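Local coordinates for SusD homolog (Bacteroides thetaiotaomicron, PDB 3EHM), which probably binds mucin O-glycans for uptake as a SusD-family outer-membrane lipoprotein of a gut symbiont, at residues S322-A325 with K326-S329; T395-G399 with S400-Y404; W520-R523 with S524-K528; T439-Y442 with L443-P447. All blocks are in the same frame, centred on the assembly; numbering follows the deposited sequence.

Contact 1 (S322-A325 with K326-S329); sequences SYSA and KFAS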
loop_
_atom_site.group_PDB
_atom_site.type_symbol
_atom_site.label_atom_id
_atom_site.label_comp_id
_atom_site.label_asym_id
_atom_site.label_seq_id
_atom_site.Cartn_x
_atom_site.Cartn_y
_atom_site.Cartn_z
ATOM N N SER A 322 -3.261 32.113 -1.037
ATOM C CA SER A 322 -1.878 31.968 -0.597
ATOM C C SER A 322 -1.790 31.399 0.821
ATOM O O SER A 322 -0.724 30.972 1.256
ATOM C CB SER A 322 -1.163 33.319 -0.642
ATOM O OG SER A 322 -1.688 34.192 0.342
ATOM N N TYR A 323 -2.910 31.407 1.537
ATOM C CA TYR A 323 -2.957 30.884 2.903
ATOM C C TYR A 323 -3.624 29.506 2.931
ATOM O O TYR A 323 -3.872 28.959 4.002
ATOM C CB TYR A 323 -3.765 31.823 3.807
ATOM C CG TYR A 323 -3.104 33.146 4.128
ATOM C CD1 TYR A 323 -1.996 33.210 4.971
ATOM C CD2 TYR A 323 -3.604 34.338 3.605
ATOM C CE1 TYR A 323 -1.402 34.432 5.293
ATOM C CE2 TYR A 323 -3.016 35.566 3.917
ATOM C CZ TYR A 323 -1.918 35.604 4.760
ATOM O OH TYR A 323 -1.338 36.813 5.073
ATOM N N SER A 324 -3.904 28.948 1.757
ATOM C CA SER A 324 -4.596 27.662 1.670
ATOM C C SER A 324 -3.712 26.434 1.510
ATOM O O SER A 324 -2.508 26.537 1.290
ATOM C CB SER A 324 -5.579 27.689 0.505
ATOM O OG SER A 324 -4.874 27.584 -0.719
ATOM N N ALA A 325 -4.342 25.263 1.592
ATOM C CA ALA A 325 -3.630 24.002 1.450
ATOM C C ALA A 325 -3.102 23.843 0.028
ATOM O O ALA A 325 -2.318 22.938 -0.246
ATOM C CB ALA A 325 -4.546 22.833 1.814
ATOM N N LYS A 326 -3.528 24.717 -0.880
ATOM C CA LYS A 326 -3.033 24.629 -2.247
ATOM C C LYS A 326 -1.522 24.788 -2.195
ATOM O O LYS A 326 -0.799 24.211 -3.007
ATOM C CB LYS A 326 -3.635 25.722 -3.141
ATOM C CG LYS A 326 -2.990 25.773 -4.529
ATOM C CD LYS A 326 -3.686 26.733 -5.484
ATOM C CE LYS A 326 -2.949 26.787 -6.824
ATOM N NZ LYS A 326 -3.649 27.642 -7.828
ATOM N N PHE A 327 -1.046 25.560 -1.225
ATOM C CA PHE A 327 0.382 25.787 -1.085
ATOM C C PHE A 327 1.040 25.085 0.093
ATOM O O PHE A 327 2.106 25.493 0.557
ATOM C CB PHE A 327 0.654 27.288 -1.047
ATOM C CG PHE A 327 0.139 28.002 -2.256
ATOM C CD1 PHE A 327 -1.115 28.600 -2.246
ATOM C CD2 PHE A 327 0.876 28.005 -3.439
ATOM C CE1 PHE A 327 -1.633 29.189 -3.400
ATOM C CE2 PHE A 327 0.366 28.590 -4.593
ATOM C CZ PHE A 327 -0.892 29.182 -4.571
ATOM N N ALA A 328 0.399 24.027 0.579
ATOM C CA ALA A 328 0.962 23.241 1.667
ATOM C C ALA A 328 2.046 22.403 0.996
ATOM O O ALA A 328 2.151 22.399 -0.233
ATOM C CB ALA A 328 -0.104 22.335 2.273
ATOM N N SER A 329 2.856 21.705 1.785
ATOM C CA SER A 329 3.905 20.868 1.210
ATOM C C SER A 329 3.272 19.870 0.241
ATOM O O SER A 329 2.176 19.363 0.489
ATOM C CB SER A 329 4.655 20.120 2.317
ATOM O OG SER A 329 5.408 21.021 3.110
#
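Ser324 holds OG between its own backbone N and carbonyl carbon (chi1 75°), which aims the hydroxyl forward at the Lys326 amide; Phe327 has CG anti to its carbonyl carbon (chi1 -57°), and its ring swings back toward Ser322. The backbone between them makes an ST turn leading into a single turn of 3-10 helix, in the loop that joins strands 304-306 and 339-342. Lys326 N donates to Ser324 OG over 3.2 Å, and the same oxygen is itself hydrogen-bonded to Thr321 O, which fixes the rotation of the hydroxyl. Two i to i+3 bonds then close the turn: Phe327 N to Ser324 O at 3.1 Å and Ala328 N to Ala325 O at 3.0 Å. In both, the donor stands above the carbonyl plane. Lys326 CB rests 3.3 Å from Ser324 OG, while CG of the extended Lys326 chain lies over one face of the Phe327 ring, offset toward the rim. Outside the turn, Arg271 donates through NH2 to Lys326 O, and a backbone bond between Phe327 and Thr296 ties the loop to the strand 295-297. The Phe327 ring finally reaches the backbone of the preceding residues obliquely, its CD1 stopping 3.8 Å from Ser322 CA.

Contact 2 (T395-G399 with S400-Y404); sequences TGLTG and SNYKY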
loop_
_atom_site.group_PDB
_atom_site.type_symbol
_atom_site.label_atom_id
_atom_site.label_comp_id
_atom_site.label_asym_id
_atom_site.label_seq_id
_atom_site.Cartn_x
_atom_site.Cartn_y
_atom_site.Cartn_z
ATOM N N THR A 395 6.365 14.295 16.050
ATOM C CA THR A 395 5.869 15.611 16.410
ATOM C C THR A 395 4.359 15.695 16.288
ATOM O O THR A 395 3.779 15.263 15.291
ATOM C CB THR A 395 6.485 16.683 15.513
ATOM O OG1 THR A 395 7.909 16.530 15.510
ATOM C CG2 THR A 395 6.120 18.073 16.028
ATOM N N GLY A 396 3.726 16.256 17.308
ATOM C CA GLY A 396 2.287 16.392 17.278
ATOM C C GLY A 396 1.903 17.648 16.526
ATOM O O GLY A 396 2.738 18.509 16.258
ATOM N N LEU A 397 0.632 17.745 16.169
ATOM C CA LEU A 397 0.139 18.908 15.461
ATOM C C LEU A 397 -0.741 19.664 16.447
ATOM O O LEU A 397 -1.752 19.146 16.922
ATOM C CB LEU A 397 -0.661 18.461 14.233
ATOM C CG LEU A 397 -0.854 19.439 13.073
ATOM C CD1 LEU A 397 0.468 20.110 12.726
ATOM C CD2 LEU A 397 -1.408 18.685 11.869
ATOM N N THR A 398 -0.337 20.877 16.795
ATOM C CA THR A 398 -1.129 21.667 17.722
ATOM C C THR A 398 -2.037 22.582 16.914
ATOM O O THR A 398 -1.823 22.785 15.713
ATOM C CB THR A 398 -0.247 22.536 18.628
ATOM O OG1 THR A 398 0.359 23.572 17.846
ATOM C CG2 THR A 398 0.844 21.684 19.286
ATOM N N GLY A 399 -3.051 23.129 17.574
ATOM C CA GLY A 399 -3.967 24.021 16.894
ATOM C C GLY A 399 -3.202 25.178 16.294
ATOM O O GLY A 399 -3.549 25.686 15.229
ATOM N N SER A 400 -2.145 25.587 16.984
ATOM C CA SER A 400 -1.312 26.690 16.530
ATOM C C SER A 400 -0.588 26.358 15.229
ATOM O O SER A 400 -0.728 27.070 14.235
ATOM C CB SER A 400 -0.274 27.037 17.599
ATOM O OG SER A 400 -0.887 27.228 18.862
ATOM N N ASN A 401 0.180 25.272 15.246
ATOM C CA ASN A 401 0.962 24.854 14.084
ATOM C C ASN A 401 0.150 24.529 12.830
ATOM O O ASN A 401 0.621 24.751 11.717
ATOM C CB ASN A 401 1.831 23.642 14.438
ATOM C CG ASN A 401 2.921 23.391 13.412
ATOM O OD1 ASN A 401 3.219 22.245 13.069
ATOM N ND2 ASN A 401 3.534 24.466 12.925
ATOM N N TYR A 402 -1.054 23.991 12.996
ATOM C CA TYR A 402 -1.870 23.662 11.835
ATOM C C TYR A 402 -2.501 24.946 11.307
ATOM O O TYR A 402 -3.243 25.619 12.013
ATOM C CB TYR A 402 -2.957 22.652 12.196
ATOM C CG TYR A 402 -3.632 22.092 10.969
ATOM C CD1 TYR A 402 -2.898 21.381 10.021
ATOM C CD2 TYR A 402 -4.991 22.299 10.734
ATOM C CE1 TYR A 402 -3.495 20.890 8.868
ATOM C CE2 TYR A 402 -5.603 21.811 9.579
ATOM C CZ TYR A 402 -4.847 21.109 8.651
ATOM O OH TYR A 402 -5.431 20.632 7.502
ATOM N N LYS A 403 -2.218 25.276 10.055
ATOM C CA LYS A 403 -2.730 26.515 9.489
ATOM C C LYS A 403 -3.937 26.449 8.563
ATOM O O LYS A 403 -4.375 27.480 8.060
ATOM C CB LYS A 403 -1.584 27.242 8.781
ATOM C CG LYS A 403 -0.554 26.306 8.164
ATOM C CD LYS A 403 0.559 27.065 7.455
ATOM C CE LYS A 403 1.397 27.908 8.408
ATOM N NZ LYS A 403 2.301 27.100 9.270
ATOM N N TYR A 404 -4.499 25.264 8.355
ATOM C CA TYR A 404 -5.637 25.147 7.447
ATOM C C TYR A 404 -6.957 24.805 8.124
ATOM O O TYR A 404 -7.807 24.128 7.546
ATOM C CB TYR A 404 -5.310 24.118 6.364
ATOM C CG TYR A 404 -3.964 24.377 5.727
ATOM C CD1 TYR A 404 -2.955 23.416 5.767
ATOM C CD2 TYR A 404 -3.679 25.607 5.134
ATOM C CE1 TYR A 404 -1.693 23.674 5.239
ATOM C CE2 TYR A 404 -2.418 25.877 4.601
ATOM C CZ TYR A 404 -1.433 24.908 4.659
ATOM O OH TYR A 404 -0.182 25.174 4.159
#
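Leu397 meets two side chains at different slants: it runs at about a right angle to Asn401 and slopes across Tyr402. Its two methyls divide the work, CD2 approaching Tyr402 CD1 obliquely at 3.6 Å and CD1 lying 3.5 Å from Asn401 OD1. Tyr402, with CG anti to the backbone N (chi1 -169°), presents CB and CD1 to the leucine, while its OH reaches Ala311 N. The backbone bend that brings these groups together is an ST motif headed by Thr398. The hydroxyl of Thr398, OG1, accepts from Asn401 N at 3.1 Å with an almost straight N-H (179°), and Thr398 O receives Tyr402 N at 3.1 Å, nearly along the C=O axis. Leu397 and Asn401 also touch Trp277 of helix 274-282. With an alanine at Leu397, Tyr402 CD1 would probably lose the CD2 methyl packed against it and a gap would open between the bend and that helix. Two oxygens of one threonine thus satisfy successive amides, while the buried Thr398 N has no partner in the model.

Contact 3 (W520-R523 with S524-K528); sequences WWVR and SNRPK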
loop_
_atom_site.group_PDB
_atom_site.type_symbol
_atom_site.label_atom_id
_atom_site.label_comp_id
_atom_site.label_asym_id
_atom_site.label_seq_id
_atom_site.Cartn_x
_atom_site.Cartn_y
_atom_site.Cartn_z
ATOM N N TRP A 520 -10.046 -10.334 7.968
ATOM C CA TRP A 520 -9.513 -11.571 8.523
ATOM C C TRP A 520 -8.153 -11.519 9.217
ATOM O O TRP A 520 -7.990 -12.115 10.284
ATOM C CB TRP A 520 -9.476 -12.637 7.426
ATOM C CG TRP A 520 -8.887 -13.947 7.868
ATOM C CD1 TRP A 520 -9.393 -14.806 8.806
ATOM C CD2 TRP A 520 -7.674 -14.539 7.393
ATOM N NE1 TRP A 520 -8.566 -15.899 8.942
ATOM C CE2 TRP A 520 -7.503 -15.760 8.087
ATOM C CE3 TRP A 520 -6.712 -14.157 6.449
ATOM C CZ2 TRP A 520 -6.412 -16.601 7.865
ATOM C CZ3 TRP A 520 -5.622 -14.997 6.228
ATOM C CH2 TRP A 520 -5.483 -16.205 6.937
ATOM N N TRP A 521 -7.181 -10.825 8.627
ATOM C CA TRP A 521 -5.844 -10.767 9.220
ATOM C C TRP A 521 -5.612 -9.797 10.378
ATOM O O TRP A 521 -4.489 -9.692 10.877
ATOM C CB TRP A 521 -4.781 -10.527 8.135
ATOM C CG TRP A 521 -5.190 -9.612 7.007
ATOM C CD1 TRP A 521 -5.314 -9.947 5.685
ATOM C CD2 TRP A 521 -5.512 -8.219 7.096
ATOM N NE1 TRP A 521 -5.693 -8.851 4.948
ATOM C CE2 TRP A 521 -5.823 -7.776 5.787
ATOM C CE3 TRP A 521 -5.568 -7.300 8.153
ATOM C CZ2 TRP A 521 -6.186 -6.451 5.509
ATOM C CZ3 TRP A 521 -5.931 -5.979 7.874
ATOM C CH2 TRP A 521 -6.235 -5.571 6.560
ATOM N N VAL A 522 -6.652 -9.099 10.826
ATOM C CA VAL A 522 -6.469 -8.164 11.932
ATOM C C VAL A 522 -6.126 -8.970 13.178
ATOM O O VAL A 522 -6.884 -9.852 13.576
ATOM C CB VAL A 522 -7.738 -7.334 12.198
ATOM C CG1 VAL A 522 -7.525 -6.438 13.424
ATOM C CG2 VAL A 522 -8.065 -6.484 10.980
ATOM N N ARG A 523 -4.986 -8.671 13.790
ATOM C CA ARG A 523 -4.562 -9.415 14.968
ATOM C C ARG A 523 -5.394 -9.114 16.204
ATOM O O ARG A 523 -5.983 -8.038 16.335
ATOM C CB ARG A 523 -3.079 -9.157 15.264
ATOM C CG ARG A 523 -2.737 -7.772 15.799
ATOM C CD ARG A 523 -1.224 -7.619 15.855
ATOM N NE ARG A 523 -0.766 -6.366 16.449
ATOM C CZ ARG A 523 -0.107 -6.283 17.601
ATOM N NH1 ARG A 523 0.168 -7.378 18.297
ATOM N NH2 ARG A 523 0.307 -5.104 18.043
ATOM N N SER A 524 -5.443 -10.085 17.106
ATOM C CA SER A 524 -6.185 -9.939 18.347
ATOM C C SER A 524 -5.444 -8.983 19.266
ATOM O O SER A 524 -4.224 -8.825 19.161
ATOM C CB SER A 524 -6.331 -11.296 19.038
ATOM O OG SER A 524 -7.112 -12.177 18.247
ATOM N N ASN A 525 -6.186 -8.341 20.162
ATOM C CA ASN A 525 -5.595 -7.415 21.119
ATOM C C ASN A 525 -4.817 -6.306 20.414
ATOM O O ASN A 525 -3.760 -5.887 20.889
ATOM C CB ASN A 525 -4.660 -8.183 22.064
ATOM C CG ASN A 525 -5.305 -9.448 22.630
ATOM O OD1 ASN A 525 -6.220 -9.382 23.451
ATOM N ND2 ASN A 525 -4.829 -10.605 22.184
ATOM N N ARG A 526 -5.336 -5.830 19.284
ATOM C CA ARG A 526 -4.669 -4.768 18.530
ATOM C C ARG A 526 -4.566 -3.503 19.390
ATOM O O ARG A 526 -5.568 -3.014 19.921
ATOM C CB ARG A 526 -5.443 -4.469 17.244
ATOM C CG ARG A 526 -4.686 -3.603 16.252
ATOM C CD ARG A 526 -5.497 -3.402 14.980
ATOM N NE ARG A 526 -6.737 -2.676 15.243
ATOM C CZ ARG A 526 -7.701 -2.484 14.350
ATOM N NH1 ARG A 526 -7.581 -2.970 13.121
ATOM N NH2 ARG A 526 -8.780 -1.788 14.681
ATOM N N PRO A 527 -3.350 -2.951 19.528
ATOM C CA PRO A 527 -3.077 -1.748 20.325
ATOM C C PRO A 527 -3.703 -0.466 19.782
ATOM O O PRO A 527 -4.046 -0.373 18.601
ATOM C CB PRO A 527 -1.547 -1.657 20.321
ATOM C CG PRO A 527 -1.087 -3.039 19.921
ATOM C CD PRO A 527 -2.111 -3.451 18.910
ATOM N N LYS A 528 -3.831 0.519 20.666
ATOM C CA LYS A 528 -4.385 1.829 20.331
ATOM C C LYS A 528 -3.540 2.878 21.048
ATOM O O LYS A 528 -3.067 2.636 22.157
ATOM C CB LYS A 528 -5.831 1.925 20.811
ATOM C CG LYS A 528 -6.775 0.982 20.092
ATOM C CD LYS A 528 -8.016 0.682 20.919
ATOM C CE LYS A 528 -8.804 1.936 21.250
ATOM N NZ LYS A 528 -10.059 1.599 21.989
HETATM O O HOH W 1 -1.729 -9.751 18.572
#
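Ser524 O takes a hydrogen bond from a water at 2.7 Å, and the same water weakly accepts from Arg523 NH1, linking the peptide to the side chain of the residue before it. The arginine's main obligations lie outside: NH1 forms a salt bridge with Glu431 and NE donates to Thr459 O, so the guanidinium is held at several points. Arg523 CG sits between the backbone N and the carbonyl carbon (chi1 71°), from where the chain runs extended to NE and crosses Pro527 at about a right angle. The meeting is close, with NH2 3.1 Å from Pro527 CD and equally near CG, the proline approaching the flat group obliquely. Asn525, with a positive phi of 57°, turns the chain between these two residues, and no direct hydrogen bond spans the bend. A second pairing lies one residue earlier in each half. Arg526, bent at chi3 (63°), brings NH1 within 3.5 Å of Val522 CG1, while the polar end is claimed by Arg457 O at NH1 and Glu487 at NH2. This irregular segment near the C-terminus lies against three helices: Arg523 and Pro527 on helix 429-445, Trp521 on helix 449-459, and Trp520 and Trp521 on helix 160-178.

Contact 4 (T439-Y442 with L443-P447); sequences TQKY and LALYP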
loop_
_atom_site.group_PDB
_atom_site.type_symbol
_atom_site.label_atom_id
_atom_site.label_comp_id
_atom_site.label_asym_id
_atom_site.label_seq_id
_atom_site.Cartn_x
_atom_site.Cartn_y
_atom_site.Cartn_z
ATOM N N THR A 439 6.538 1.002 12.090
ATOM C CA THR A 439 6.620 2.447 11.910
ATOM C C THR A 439 7.694 2.785 10.875
ATOM O O THR A 439 7.488 3.632 10.008
ATOM C CB THR A 439 6.937 3.151 13.243
ATOM O OG1 THR A 439 5.856 2.934 14.162
ATOM C CG2 THR A 439 7.123 4.646 13.034
ATOM N N GLN A 440 8.840 2.118 10.963
ATOM C CA GLN A 440 9.916 2.352 10.007
ATOM C C GLN A 440 9.558 1.790 8.633
ATOM O O GLN A 440 9.955 2.346 7.611
ATOM C CB GLN A 440 11.220 1.742 10.515
ATOM C CG GLN A 440 11.873 2.556 11.623
ATOM C CD GLN A 440 12.165 3.983 11.193
ATOM O OE1 GLN A 440 12.718 4.214 10.116
ATOM N NE2 GLN A 440 11.804 4.949 12.037
ATOM N N LYS A 441 8.805 0.692 8.601
ATOM C CA LYS A 441 8.392 0.121 7.325
ATOM C C LYS A 441 7.422 1.107 6.669
ATOM O O LYS A 441 7.463 1.316 5.463
ATOM C CB LYS A 441 7.710 -1.237 7.514
ATOM C CG LYS A 441 7.315 -1.891 6.181
ATOM C CD LYS A 441 6.923 -3.353 6.336
ATOM C CE LYS A 441 5.629 -3.516 7.104
ATOM N NZ LYS A 441 5.235 -4.951 7.153
ATOM N N TYR A 442 6.561 1.711 7.486
ATOM C CA TYR A 442 5.582 2.704 7.032
ATOM C C TYR A 442 6.320 3.842 6.321
ATOM O O TYR A 442 5.917 4.294 5.247
ATOM C CB TYR A 442 4.818 3.254 8.248
ATOM C CG TYR A 442 3.984 4.510 8.011
ATOM C CD1 TYR A 442 2.637 4.431 7.652
ATOM C CD2 TYR A 442 4.535 5.775 8.202
ATOM C CE1 TYR A 442 1.858 5.589 7.498
ATOM C CE2 TYR A 442 3.773 6.931 8.052
ATOM C CZ TYR A 442 2.442 6.834 7.704
ATOM O OH TYR A 442 1.699 7.983 7.574
ATOM N N LEU A 443 7.401 4.307 6.935
ATOM C CA LEU A 443 8.203 5.383 6.362
ATOM C C LEU A 443 8.875 4.959 5.049
ATOM O O LEU A 443 8.921 5.728 4.088
ATOM C CB LEU A 443 9.264 5.827 7.377
ATOM C CG LEU A 443 9.047 7.098 8.211
ATOM C CD1 LEU A 443 7.583 7.437 8.352
ATOM C CD2 LEU A 443 9.711 6.918 9.562
ATOM N N ALA A 444 9.386 3.732 5.009
ATOM C CA ALA A 444 10.066 3.222 3.820
ATOM C C ALA A 444 9.122 2.838 2.681
ATOM O O ALA A 444 9.520 2.838 1.518
ATOM C CB ALA A 444 10.933 2.025 4.192
ATOM N N LEU A 445 7.880 2.501 3.014
ATOM C CA LEU A 445 6.895 2.112 2.006
ATOM C C LEU A 445 6.353 3.276 1.188
ATOM O O LEU A 445 5.822 3.074 0.094
ATOM C CB LEU A 445 5.717 1.389 2.667
ATOM C CG LEU A 445 5.867 -0.102 2.971
ATOM C CD1 LEU A 445 4.699 -0.569 3.830
ATOM C CD2 LEU A 445 5.921 -0.890 1.671
ATOM N N TYR A 446 6.470 4.494 1.711
ATOM C CA TYR A 446 5.952 5.658 0.994
ATOM C C TYR A 446 6.443 5.636 -0.453
ATOM O O TYR A 446 7.626 5.423 -0.706
ATOM C CB TYR A 446 6.382 6.959 1.692
ATOM C CG TYR A 446 5.958 8.202 0.940
ATOM C CD1 TYR A 446 6.808 8.801 0.012
ATOM C CD2 TYR A 446 4.682 8.741 1.106
ATOM C CE1 TYR A 446 6.397 9.900 -0.735
ATOM C CE2 TYR A 446 4.260 9.842 0.358
ATOM C CZ TYR A 446 5.122 10.410 -0.563
ATOM O OH TYR A 446 4.703 11.460 -1.348
ATOM N N PRO A 447 5.546 5.900 -1.420
ATOM C CA PRO A 447 4.120 6.212 -1.289
ATOM C C PRO A 447 3.142 5.044 -1.490
ATOM O O PRO A 447 2.013 5.259 -1.931
ATOM C CB PRO A 447 3.930 7.267 -2.359
ATOM C CG PRO A 447 4.724 6.660 -3.488
ATOM C CD PRO A 447 6.002 6.178 -2.797
#
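The last turns of helix 429-445, buried in the alpha-helical framework of this TPR-clan protein, carry the contact between residues 439-442 and 443-447. Three i to i+4 bonds continue the helix: Leu443 N to Thr439 O at 3.1 Å, Ala444 N to Gln440 O at 3.0 Å, and Leu445 N to Lys441 O at 2.8 Å, the last less straight at its hydrogen (139°). Side chains pair along the flank of the helix. Tyr442 extends its ring with CG anti to the backbone N (chi1 167°), and Leu443 CD1 meets the ring edge in its plane, 3.5 Å from Tyr442 CD2. The other methyl of Leu443, CD2, sits 3.8 Å from Gln440 NE2. Lys441 and Leu445 lie side by side and point the same way, Lys441 CG touching Leu445 CD1 at 3.8 Å. An alanine in place of Tyr442 would probably leave Leu443 CD1 without its aromatic edge and Ile64 O without the hydroxyl that bonds to it. A cis peptide precedes Pro447 in the loop that follows. Buried polar groups find mates on other parts of the fold: Gln440 NE2 with Tyr387 OH, Lys441 NZ with Glu455, and the carbonyls of Tyr442 and Leu443 with the hydroxyls of Tyr66 and Tyr291. Tyrosine hydroxyls thus serve carbonyls in the final turn, and the lysine charge is probably balanced by Glu455 in the interior.

Overall arrangement
Contacts 1 and 2 form one neighbourhood, their centres 14 Å apart. Tyr404 from the end of contact 2 lies against the turn of contact 1, its OH 3.4 Å from Ala328 CA and its CE2 3.4 Å from Ser324 O. Helix 274-282 then relates contact 2 to contact 4: Leu397 packs on Ala274 and Trp277, Tyr442 on Thr275 and Ile276 of the same turn, although the two contacts come no nearer than about 10 Å between closest atoms. Contact 3, centred about 20 Å from contact 4, rests on the same helix 429-445 near its opposite end, through Glu431 and Leu434. Contacts 1 and 3 are farthest apart, with centres about 37 Å from each other.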